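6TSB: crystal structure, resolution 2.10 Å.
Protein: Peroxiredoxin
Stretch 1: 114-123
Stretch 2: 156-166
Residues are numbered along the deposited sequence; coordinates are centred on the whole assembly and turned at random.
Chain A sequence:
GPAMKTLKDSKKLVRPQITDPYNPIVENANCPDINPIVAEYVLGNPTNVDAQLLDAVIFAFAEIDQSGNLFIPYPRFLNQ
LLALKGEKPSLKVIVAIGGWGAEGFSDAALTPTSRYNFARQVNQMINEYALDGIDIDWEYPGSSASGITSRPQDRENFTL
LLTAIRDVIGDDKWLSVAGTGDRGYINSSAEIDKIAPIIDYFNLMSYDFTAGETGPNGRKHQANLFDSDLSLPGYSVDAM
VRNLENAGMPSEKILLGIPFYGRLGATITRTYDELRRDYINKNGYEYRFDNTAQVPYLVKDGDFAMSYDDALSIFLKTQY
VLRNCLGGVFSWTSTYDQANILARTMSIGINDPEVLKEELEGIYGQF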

# COMPACT_ATOMS: atom_id res chain seq x y z
N SER A 114 18.32 43.08 -28.16
CA SER A 114 18.07 41.64 -27.91
C SER A 114 16.66 41.45 -27.28
O SER A 114 15.90 40.62 -27.76
CB SER A 114 19.18 41.05 -27.06
OG SER A 114 19.22 41.63 -25.75
N ARG A 115 16.29 42.25 -26.27
CA ARG A 115 15.01 42.09 -25.53
C ARG A 115 13.84 42.42 -26.46
O ARG A 115 12.85 41.68 -26.44
CB ARG A 115 14.99 42.94 -24.24
CG ARG A 115 15.95 42.42 -23.16
CD ARG A 115 15.77 43.05 -21.78
NE ARG A 115 15.97 44.50 -21.76
CZ ARG A 115 17.11 45.11 -21.45
NH1 ARG A 115 18.20 44.42 -21.15
NH2 ARG A 115 17.18 46.43 -21.49
N TYR A 116 13.92 43.50 -27.24
CA TYR A 116 12.86 43.90 -28.19
C TYR A 116 12.73 42.80 -29.26
O TYR A 116 11.64 42.40 -29.60
CB TYR A 116 13.16 45.27 -28.80
CG TYR A 116 12.06 45.81 -29.68
CD1 TYR A 116 10.96 46.47 -29.16
CD2 TYR A 116 12.09 45.62 -31.06
CE1 TYR A 116 9.94 46.95 -29.96
CE2 TYR A 116 11.07 46.08 -31.88
CZ TYR A 116 9.99 46.75 -31.33
OH TYR A 116 8.99 47.23 -32.14
N ASN A 117 13.87 42.32 -29.76
CA ASN A 117 13.96 41.29 -30.83
C ASN A 117 13.34 39.98 -30.34
O ASN A 117 12.51 39.41 -31.05
CB ASN A 117 15.40 41.06 -31.25
CG ASN A 117 15.50 40.09 -32.41
OD1 ASN A 117 14.78 40.24 -33.39
ND2 ASN A 117 16.38 39.12 -32.32
N PHE A 118 13.73 39.50 -29.16
CA PHE A 118 13.13 38.29 -28.55
C PHE A 118 11.63 38.46 -28.43
O PHE A 118 10.90 37.61 -28.90
CB PHE A 118 13.74 37.98 -27.19
CG PHE A 118 13.42 36.59 -26.70
CD1 PHE A 118 14.23 35.52 -27.02
CD2 PHE A 118 12.30 36.35 -25.92
CE1 PHE A 118 13.93 34.24 -26.58
CE2 PHE A 118 11.99 35.07 -25.48
CZ PHE A 118 12.81 34.03 -25.81
N ALA A 119 11.17 39.55 -27.81
CA ALA A 119 9.74 39.77 -27.60
C ALA A 119 9.05 39.71 -28.97
O ALA A 119 8.10 38.96 -29.05
CB ALA A 119 9.47 41.07 -26.90
N ARG A 120 9.51 40.47 -29.97
CA ARG A 120 8.90 40.55 -31.33
C ARG A 120 8.70 39.12 -31.87
O ARG A 120 7.66 38.86 -32.46
CB ARG A 120 9.75 41.39 -32.30
CG ARG A 120 9.05 41.82 -33.59
CD ARG A 120 9.93 42.47 -34.68
NE ARG A 120 11.27 41.88 -34.76
CZ ARG A 120 11.60 40.71 -35.35
NH1 ARG A 120 10.69 39.99 -35.99
NH2 ARG A 120 12.84 40.27 -35.31
N GLN A 121 9.68 38.24 -31.68
CA GLN A 121 9.63 36.87 -32.24
C GLN A 121 8.63 36.02 -31.45
O GLN A 121 8.01 35.12 -32.04
CB GLN A 121 11.02 36.26 -32.17
CG GLN A 121 12.01 37.01 -33.03
CD GLN A 121 13.10 36.08 -33.52
OE1 GLN A 121 12.84 34.98 -33.99
NE2 GLN A 121 14.32 36.55 -33.42
N VAL A 122 8.50 36.28 -30.15
CA VAL A 122 7.49 35.58 -29.30
C VAL A 122 6.12 35.93 -29.86
O VAL A 122 5.30 35.02 -30.07
CB VAL A 122 7.65 35.95 -27.82
CG1 VAL A 122 6.46 35.50 -26.99
CG2 VAL A 122 8.95 35.36 -27.27
N ASN A 123 5.87 37.21 -30.11
CA ASN A 123 4.54 37.68 -30.54
C ASN A 123 4.27 37.13 -31.94
O ASN A 123 3.11 36.85 -32.26
CB ASN A 123 4.45 39.19 -30.49
CG ASN A 123 3.06 39.70 -30.78
OD1 ASN A 123 2.86 40.44 -31.74
ND2 ASN A 123 2.09 39.26 -30.00
N GLU A 156 18.31 40.76 -12.96
CA GLU A 156 17.55 42.00 -13.23
C GLU A 156 17.09 41.98 -14.69
O GLU A 156 16.03 42.56 -14.99
CB GLU A 156 18.38 43.24 -12.90
CG GLU A 156 18.45 43.53 -11.41
CD GLU A 156 19.54 44.53 -11.09
OE1 GLU A 156 20.72 44.12 -11.06
OE2 GLU A 156 19.20 45.74 -10.93
N ASN A 157 17.89 41.37 -15.56
CA ASN A 157 17.65 41.36 -17.02
C ASN A 157 16.39 40.52 -17.29
O ASN A 157 15.58 40.95 -18.16
CB ASN A 157 18.89 40.89 -17.80
CG ASN A 157 19.98 41.95 -17.92
OD1 ASN A 157 19.79 43.11 -17.54
ND2 ASN A 157 21.15 41.52 -18.40
N PHE A 158 16.21 39.42 -16.54
CA PHE A 158 15.03 38.54 -16.71
C PHE A 158 13.76 39.38 -16.60
O PHE A 158 12.85 39.24 -17.42
CB PHE A 158 15.09 37.38 -15.72
CG PHE A 158 14.07 36.27 -15.90
CD1 PHE A 158 13.58 35.94 -17.16
CD2 PHE A 158 13.65 35.52 -14.80
CE1 PHE A 158 12.68 34.89 -17.31
CE2 PHE A 158 12.75 34.47 -14.97
CZ PHE A 158 12.27 34.17 -16.22
N THR A 159 13.69 40.27 -15.63
CA THR A 159 12.47 41.08 -15.39
C THR A 159 12.19 41.96 -16.60
O THR A 159 10.98 42.21 -16.94
CB THR A 159 12.65 41.96 -14.15
OG1 THR A 159 13.11 41.14 -13.07
CG2 THR A 159 11.38 42.70 -13.77
N LEU A 160 13.25 42.51 -17.19
CA LEU A 160 13.12 43.44 -18.35
C LEU A 160 12.73 42.61 -19.59
O LEU A 160 11.89 43.04 -20.38
CB LEU A 160 14.43 44.23 -18.51
CG LEU A 160 14.81 45.17 -17.36
CD1 LEU A 160 16.28 45.56 -17.46
CD2 LEU A 160 13.94 46.43 -17.30
N LEU A 161 13.27 41.41 -19.73
CA LEU A 161 12.86 40.53 -20.84
C LEU A 161 11.34 40.26 -20.74
O LEU A 161 10.63 40.45 -21.73
CB LEU A 161 13.67 39.24 -20.75
CG LEU A 161 13.36 38.23 -21.85
CD1 LEU A 161 13.66 38.84 -23.21
CD2 LEU A 161 14.15 36.95 -21.65
N LEU A 162 10.88 39.82 -19.58
CA LEU A 162 9.45 39.51 -19.35
C LEU A 162 8.62 40.76 -19.61
O LEU A 162 7.57 40.64 -20.23
CB LEU A 162 9.27 38.98 -17.92
CG LEU A 162 9.92 37.62 -17.68
CD1 LEU A 162 10.07 37.32 -16.21
CD2 LEU A 162 9.12 36.54 -18.39
N THR A 163 9.10 41.93 -19.18
CA THR A 163 8.42 43.23 -19.41
C THR A 163 8.28 43.44 -20.92
O THR A 163 7.19 43.83 -21.36
CB THR A 163 9.17 44.40 -18.75
OG1 THR A 163 9.03 44.26 -17.34
CG2 THR A 163 8.65 45.78 -19.14
N ALA A 164 9.36 43.22 -21.66
CA ALA A 164 9.40 43.39 -23.14
C ALA A 164 8.41 42.42 -23.80
O ALA A 164 7.66 42.87 -24.66
CB ALA A 164 10.80 43.24 -23.66
N ILE A 165 8.35 41.16 -23.35
CA ILE A 165 7.37 40.16 -23.88
C ILE A 165 5.94 40.63 -23.57
O ILE A 165 5.09 40.74 -24.49
CB ILE A 165 7.68 38.77 -23.33
CG1 ILE A 165 9.13 38.37 -23.66
CG2 ILE A 165 6.66 37.79 -23.86
CD1 ILE A 165 9.58 37.05 -23.08
N ARG A 166 5.66 40.97 -22.32
CA ARG A 166 4.28 41.39 -21.94
C ARG A 166 3.85 42.64 -22.71
O ARG A 166 2.61 42.76 -23.04
CB ARG A 166 4.19 41.63 -20.42
CG ARG A 166 2.83 42.16 -19.97
CD ARG A 166 1.68 41.23 -20.29
NE ARG A 166 1.68 40.08 -19.38
CZ ARG A 166 0.91 38.99 -19.50
NH1 ARG A 166 0.07 38.86 -20.52
NH2 ARG A 166 1.00 38.03 -18.60
O HOH W 1 20.42 45.18 -19.39

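Helices approach closely where small residues leave room for the neighbouring backbone, and the pairing of 114-123 with 156-166 illustrates the principle. Both segments are helical throughout and run in broadly the same direction, their axes crossing at -43° with a closest approach of 8.4 Å. The tightest backbone register lies at Ala-119 and Ile-165, whose CA atoms are 4.4 Å apart. Ala-119 presents only a methyl group here, and its CB reaches the Ala-164 O at 3.4 Å and the Ile-165 N at 3.7 Å, so that it rests against main chain as much as side chain. Ala-164 answers with an equally small bump: its CB lies 4.1 Å from the CB of Ala-119 and 3.8 Å from the O of Arg-115.

One turn earlier, the long side chain of Arg-115 acts as a knob, filling a hollow formed by Asn-157, Leu-160, Leu-161 and Ala-164. Its aliphatic part passes close to the helix, with CD 3.6 Å from the Leu-161 N, while Leu-160 CB covers one face of the guanidinium, 3.6 Å from NE. No direct hydrogen bond joins the two helices. Instead, a water bridges the polar end of the knob, accepting from Arg-115 NH1 at 2.9 Å and donating to Asn-157 OD1 at 2.8 Å.

Larger apolar groups complete the fit. The CA-to-CB bond of Leu-161 points sideways, but the end of the side chain comes nearer, bringing CD1 to 3.9 Å from Phe-118 CD2. Ile-165 CD1 meets the edge of the same ring, 3.9 Å from Phe-118 CE2, and its CG2 lies 3.9 Å from Val-122 CG1. These contacts exclude solvent through shape rather than directional bonding; altogether the two stretches bury 434 Å², counting both sides.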